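L-rhamnose mutarotase (Formosa agariphila, PDB 6HHN) catalyses the interconversion of the alpha and beta anomers of L-rhamnose, a step in the breakdown of the green-algal polysaccharide ulvan. Local coordinates at residues F17-N22 / N101-I106; E13-K18 / A65-S70. One frame throughout, in Å; residues are numbered along the deposited sequence.

Interaction 1. Residues F17-N22 / N101-I106; sequences FKMKLN and NSPVSI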
loop_
_atom_site.group_PDB
_atom_site.type_symbol
_atom_site.label_atom_id
_atom_site.label_comp_id
_atom_site.label_asym_id
_atom_site.label_seq_id
_atom_site.Cartn_x
_atom_site.Cartn_y
_atom_site.Cartn_z
ATOM N N PHE A 17 -1.507 -6.004 -1.400
ATOM C CA PHE A 17 -0.599 -7.118 -1.640
ATOM C C PHE A 17 0.724 -6.609 -2.173
ATOM O O PHE A 17 0.816 -5.507 -2.713
ATOM C CB PHE A 17 -1.207 -8.184 -2.564
ATOM C CG PHE A 17 -1.837 -7.666 -3.843
ATOM C CD1 PHE A 17 -3.128 -7.165 -3.843
ATOM C CD2 PHE A 17 -1.141 -7.677 -5.034
ATOM C CE1 PHE A 17 -3.715 -6.698 -5.016
ATOM C CE2 PHE A 17 -1.732 -7.219 -6.214
ATOM C CZ PHE A 17 -3.017 -6.732 -6.191
ATOM N N LYS A 18 1.753 -7.440 -2.018
ATOM C CA LYS A 18 3.121 -7.121 -2.396
ATOM C C LYS A 18 3.536 -8.017 -3.550
ATOM O O LYS A 18 3.319 -9.233 -3.509
ATOM C CB LYS A 18 4.020 -7.364 -1.173
ATOM C CG LYS A 18 5.498 -7.318 -1.422
ATOM C CD LYS A 18 6.313 -7.643 -0.148
ATOM C CE LYS A 18 7.739 -7.955 -0.523
ATOM N NZ LYS A 18 8.584 -8.274 0.638
ATOM N N MET A 19 4.140 -7.411 -4.570
ATOM C CA MET A 19 4.694 -8.119 -5.716
ATOM C C MET A 19 6.146 -7.710 -5.888
ATOM O O MET A 19 6.636 -6.807 -5.206
ATOM C CB MET A 19 3.894 -7.827 -6.987
ATOM C CG MET A 19 2.470 -8.363 -6.920
ATOM S SD MET A 19 1.454 -7.927 -8.326
ATOM C CE MET A 19 1.216 -6.180 -8.016
ATOM N N LYS A 20 6.840 -8.375 -6.811
ATOM C CA LYS A 20 8.272 -8.187 -6.998
ATOM C C LYS A 20 8.544 -7.942 -8.475
ATOM O O LYS A 20 8.142 -8.740 -9.323
ATOM C CB LYS A 20 9.086 -9.395 -6.506
ATOM C CG LYS A 20 9.032 -9.722 -4.995
ATOM C CD LYS A 20 9.619 -8.614 -4.126
ATOM C CE LYS A 20 11.090 -8.365 -4.414
ATOM N NZ LYS A 20 11.685 -7.395 -3.434
ATOM N N LEU A 21 9.201 -6.839 -8.777
ATOM C CA LEU A 21 9.681 -6.523 -10.117
ATOM C C LEU A 21 11.124 -6.983 -10.268
ATOM O O LEU A 21 11.901 -7.007 -9.300
ATOM C CB LEU A 21 9.581 -5.000 -10.297
ATOM C CG LEU A 21 9.756 -4.336 -11.657
ATOM C CD1 LEU A 21 8.673 -4.776 -12.618
ATOM C CD2 LEU A 21 9.745 -2.827 -11.500
ATOM N N ASN A 22 11.498 -7.351 -11.476
ATOM C CA ASN A 22 12.889 -7.682 -11.729
ATOM C C ASN A 22 13.730 -6.407 -11.720
ATOM O O ASN A 22 13.258 -5.327 -12.073
ATOM C CB ASN A 22 13.036 -8.393 -13.070
ATOM C CG ASN A 22 12.411 -9.779 -13.077
ATOM O OD1 ASN A 22 12.100 -10.350 -12.034
ATOM N ND2 ASN A 22 12.254 -10.337 -14.263
ATOM N N ASN A 101 2.951 -17.926 -15.092
ATOM C CA ASN A 101 3.201 -16.512 -15.380
ATOM C C ASN A 101 2.419 -15.561 -14.485
ATOM O O ASN A 101 2.619 -14.357 -14.605
ATOM C CB ASN A 101 3.032 -16.167 -16.869
ATOM C CG ASN A 101 4.123 -16.779 -17.725
ATOM O OD1 ASN A 101 5.246 -17.050 -17.255
ATOM N ND2 ASN A 101 3.816 -16.996 -18.983
ATOM N N SER A 102 1.599 -16.050 -13.561
ATOM C CA SER A 102 0.969 -15.139 -12.609
ATOM C C SER A 102 2.039 -14.567 -11.682
ATOM O O SER A 102 2.979 -15.274 -11.294
ATOM C CB SER A 102 -0.099 -15.860 -11.792
ATOM O OG SER A 102 0.451 -16.904 -11.001
ATOM N N PRO A 103 1.946 -13.293 -11.326
ATOM C CA PRO A 103 2.955 -12.711 -10.439
ATOM C C PRO A 103 2.901 -13.333 -9.061
ATOM O O PRO A 103 1.833 -13.649 -8.532
ATOM C CB PRO A 103 2.577 -11.226 -10.374
ATOM C CG PRO A 103 1.216 -11.124 -10.878
ATOM C CD PRO A 103 0.967 -12.288 -11.803
ATOM N N VAL A 104 4.089 -13.565 -8.490
ATOM C CA VAL A 104 4.175 -13.851 -7.067
ATOM C C VAL A 104 3.519 -12.710 -6.311
ATOM O O VAL A 104 3.721 -11.533 -6.630
ATOM C CB VAL A 104 5.650 -14.030 -6.671
ATOM C CG1 VAL A 104 5.780 -14.172 -5.174
ATOM C CG2 VAL A 104 6.240 -15.252 -7.388
ATOM N N SER A 105 2.723 -13.055 -5.307
ATOM C CA SER A 105 1.935 -12.058 -4.590
ATOM C C SER A 105 1.832 -12.456 -3.131
ATOM O O SER A 105 1.447 -13.589 -2.836
ATOM C CB SER A 105 0.532 -12.012 -5.204
ATOM O OG SER A 105 -0.223 -10.940 -4.706
ATOM N N ILE A 106 2.179 -11.543 -2.237
ATOM C CA ILE A 106 2.148 -11.755 -0.787
ATOM C C ILE A 106 1.044 -10.879 -0.216
ATOM O O ILE A 106 1.110 -9.650 -0.342
ATOM C CB ILE A 106 3.506 -11.386 -0.159
ATOM C CG1 ILE A 106 4.647 -12.187 -0.780
ATOM C CG2 ILE A 106 3.450 -11.544 1.363
ATOM C CD1 ILE A 106 4.752 -13.572 -0.277
HETATM O O HOH W 1 5.575 -10.444 -8.343
#
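Met19 and Pro103 lie side by side with their side chains pointing the same way, and the sulphur SD of Met19 rests 4.0 Å from CB of Pro103. With chi1 at -65°, CG of Met19 is anti to its own carbonyl carbon, and it comes within 3.4 Å of the carbonyl O of Val104. The same SD sits in the plane of the Phe17 ring at its edge, so the thioether lies between a proline and an aromatic rim. Ser105 approaches that ring obliquely, its OG 3.4 Å from CD2 of Phe17. On the opposite face of the sheet, Lys18 and Ile106 meet through their CB atoms, 4.2 Å apart, before both side chains lead away from the contact. These two residues form an antiparallel hydrogen-bonded pair: Lys18 N donates to Ile106 O at 2.8 Å, and Ile106 N returns a bond to Lys18 O at 2.9 Å. Beyond this pair the backbones separate, and a water bridges them, accepting from Lys20 N and donating to Val104 O at 2.7 Å. The contact is where strand 106-114 first joins strand 13-20 after the loop that follows helix 82-91. Pro103 also touches Trp88 of that helix, while strand 62-69 borders strand 13-20 along its other side.

Interaction 2. Residues E13-K18 / A65-S70; sequences ERLAFK and AFQKVS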
loop_
_atom_site.group_PDB
_atom_site.type_symbol
_atom_site.label_atom_id
_atom_site.label_comp_id
_atom_site.label_asym_id
_atom_site.label_seq_id
_atom_site.Cartn_x
_atom_site.Cartn_y
_atom_site.Cartn_z
ATOM N N GLU A 13 -14.582 -3.819 0.297
ATOM C CA GLU A 13 -13.440 -4.384 1.009
ATOM C C GLU A 13 -12.164 -3.750 0.474
ATOM O O GLU A 13 -12.061 -3.463 -0.719
ATOM C CB GLU A 13 -13.382 -5.898 0.830
ATOM C CG GLU A 13 -14.563 -6.629 1.446
ATOM C CD GLU A 13 -14.546 -6.588 2.964
ATOM O OE1 GLU A 13 -13.495 -6.233 3.540
ATOM O OE2 GLU A 13 -15.584 -6.913 3.580
ATOM N N ARG A 14 -11.193 -3.527 1.351
ATOM C CA ARG A 14 -9.882 -3.045 0.936
ATOM C C ARG A 14 -8.910 -4.212 0.933
ATOM O O ARG A 14 -8.869 -4.983 1.904
ATOM C CB ARG A 14 -9.388 -1.952 1.884
ATOM C CG ARG A 14 -10.342 -0.759 1.927
ATOM C CD ARG A 14 -10.046 0.174 3.076
ATOM N NE ARG A 14 -10.200 -0.460 4.376
ATOM C CZ ARG A 14 -11.355 -0.589 5.029
ATOM N NH1 ARG A 14 -11.373 -1.175 6.218
ATOM N NH2 ARG A 14 -12.482 -0.144 4.501
ATOM N N LEU A 15 -8.119 -4.316 -0.123
ATOM C CA LEU A 15 -7.133 -5.368 -0.265
ATOM C C LEU A 15 -5.782 -4.752 -0.586
ATOM O O LEU A 15 -5.694 -3.791 -1.351
ATOM C CB LEU A 15 -7.494 -6.306 -1.426
ATOM C CG LEU A 15 -8.667 -7.253 -1.259
ATOM C CD1 LEU A 15 -8.647 -8.179 -2.470
ATOM C CD2 LEU A 15 -8.598 -8.014 0.042
ATOM N N ALA A 16 -4.729 -5.320 -0.022
ATOM C CA ALA A 16 -3.381 -4.904 -0.368
ATOM C C ALA A 16 -2.499 -6.131 -0.515
ATOM O O ALA A 16 -2.680 -7.138 0.183
ATOM C CB ALA A 16 -2.789 -3.982 0.709
ATOM N N PHE A 17 -1.507 -6.004 -1.400
ATOM C CA PHE A 17 -0.599 -7.118 -1.640
ATOM C C PHE A 17 0.724 -6.609 -2.173
ATOM O O PHE A 17 0.816 -5.507 -2.713
ATOM C CB PHE A 17 -1.207 -8.184 -2.564
ATOM C CG PHE A 17 -1.837 -7.666 -3.843
ATOM C CD1 PHE A 17 -3.128 -7.165 -3.843
ATOM C CD2 PHE A 17 -1.141 -7.677 -5.034
ATOM C CE1 PHE A 17 -3.715 -6.698 -5.016
ATOM C CE2 PHE A 17 -1.732 -7.219 -6.214
ATOM C CZ PHE A 17 -3.017 -6.732 -6.191
ATOM N N LYS A 18 1.753 -7.440 -2.018
ATOM C CA LYS A 18 3.121 -7.121 -2.396
ATOM C C LYS A 18 3.536 -8.017 -3.550
ATOM O O LYS A 18 3.319 -9.233 -3.509
ATOM C CB LYS A 18 4.020 -7.364 -1.173
ATOM C CG LYS A 18 5.498 -7.318 -1.422
ATOM C CD LYS A 18 6.313 -7.643 -0.148
ATOM C CE LYS A 18 7.739 -7.955 -0.523
ATOM N NZ LYS A 18 8.584 -8.274 0.638
ATOM N N ALA A 65 0.485 -2.940 -3.860
ATOM C CA ALA A 65 -0.797 -2.727 -4.516
ATOM C C ALA A 65 -1.887 -2.535 -3.475
ATOM O O ALA A 65 -1.919 -3.230 -2.449
ATOM C CB ALA A 65 -1.148 -3.941 -5.383
ATOM N N PHE A 66 -2.794 -1.594 -3.765
ATOM C CA PHE A 66 -3.985 -1.330 -2.976
ATOM C C PHE A 66 -5.171 -1.297 -3.931
ATOM O O PHE A 66 -5.082 -0.696 -4.996
ATOM C CB PHE A 66 -3.856 0.036 -2.285
ATOM C CG PHE A 66 -5.119 0.503 -1.622
ATOM C CD1 PHE A 66 -6.068 1.243 -2.326
ATOM C CD2 PHE A 66 -5.375 0.182 -0.307
ATOM C CE1 PHE A 66 -7.241 1.650 -1.720
ATOM C CE2 PHE A 66 -6.551 0.616 0.311
ATOM C CZ PHE A 66 -7.480 1.342 -0.405
ATOM N N GLN A 67 -6.280 -1.927 -3.548
ATOM C CA GLN A 67 -7.495 -1.808 -4.344
ATOM C C GLN A 67 -8.707 -1.977 -3.446
ATOM O O GLN A 67 -8.622 -2.500 -2.329
ATOM C CB GLN A 67 -7.540 -2.809 -5.505
ATOM C CG GLN A 67 -7.505 -4.225 -5.062
ATOM C CD GLN A 67 -7.392 -5.259 -6.196
ATOM O OE1 GLN A 67 -6.826 -5.020 -7.277
ATOM N NE2 GLN A 67 -7.912 -6.413 -5.928
ATOM N N LYS A 68 -9.838 -1.507 -3.945
ATOM C CA LYS A 68 -11.131 -1.766 -3.337
ATOM C C LYS A 68 -11.869 -2.784 -4.187
ATOM O O LYS A 68 -11.800 -2.741 -5.417
ATOM C CB LYS A 68 -11.973 -0.504 -3.270
ATOM C CG LYS A 68 -11.429 0.549 -2.351
ATOM C CD LYS A 68 -12.391 1.709 -2.302
ATOM C CE LYS A 68 -11.783 2.875 -1.578
ATOM N NZ LYS A 68 -12.712 4.052 -1.529
ATOM N N VAL A 69 -12.585 -3.684 -3.528
ATOM C CA VAL A 69 -13.332 -4.730 -4.205
ATOM C C VAL A 69 -14.739 -4.724 -3.640
ATOM O O VAL A 69 -14.927 -4.862 -2.425
ATOM C CB VAL A 69 -12.679 -6.111 -4.043
ATOM C CG1 VAL A 69 -13.523 -7.167 -4.744
ATOM C CG2 VAL A 69 -11.258 -6.093 -4.607
ATOM N N SER A 70 -15.722 -4.551 -4.520
ATOM C CA SER A 70 -17.130 -4.563 -4.126
ATOM C C SER A 70 -17.704 -5.917 -4.527
ATOM O O SER A 70 -18.286 -6.088 -5.598
ATOM C CB SER A 70 -17.873 -3.408 -4.781
ATOM O OG SER A 70 -17.333 -2.168 -4.359
#
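Phe17 lays one ring face over the methyl group of Ala65, a CH-pi contact between neighbouring antiparallel strands in the sheet of a dimeric alpha/beta-barrel fold. Ala65 CB stands 3.5 Å from the centroid of the Phe17 ring, offset toward the rim. Chi1 of 49° sets CG of Phe17 between the backbone N and the carbonyl carbon, and from there the ring lies over Ala65. Gln67 adopts the same kind of first torsion and then extends, which brings its CD to the ring edge, 4.1 Å from CE1 of Phe17; the amide and ring planes stand 85° apart. NE2 of Gln67 lies 4.0 Å from CD1 of Leu15, and this same CD1 meets CG2 of Val69 at 4.0 Å as the two side chains cross. An alanine in place of Phe17 removes the ring, which would probably open a gap over the Ala65 methyl and leave the Gln67 amide without its neighbour at CE1 and freer to turn.

Three antiparallel hydrogen-bonded pairs, Glu13 with Val69, Leu15 with Gln67 and Phe17 with Ala65, fix this register, each by two backbone bonds. The shortest runs from Ala65 N to Phe17 O, 2.8 Å and nearly straight at 174°. Between these pairs, Ala16 CA approaches Ala65 O to 3.0 Å in a CA-H...O contact.

Arg14, Ala16, Phe66 and Lys68 occupy the other face, and within this chain CE2 of Phe66 touches CB of Arg14 at 4.1 Å. Arg14 NE is held by a salt bridge to Glu110. This face is turned to the second subunit, whose Phe66 stacks on the Phe66 ring. Lys68 NZ forms two salt bridges, to OE2 of Glu51 in its own chain and to OE1 of Glu51 of the second subunit.

Interactions 1 and 2 use the two edges of strand 13-20, their centres about 14 Å apart. Phe17 and Lys18 mark the handover: the backbone N and O of Phe17 are bonded to strand 62-69, those of Lys18 to the start of strand 106-114. The two contacts touch where CE of Met19 meets CB of Ala65 at 4.2 Å, continuing one apolar layer from Pro103 to the Phe17 ring. On this face the side chains of Pro103 and of Phe17 and Gln67 lie about 4 Å from those of Trp88 and Tyr52 respectively, which probably bind substrate. These three are thus probably second-shell residues of the rhamnose pocket, whereas Arg14, Phe66 and Lys68 of interaction 2 face the second subunit.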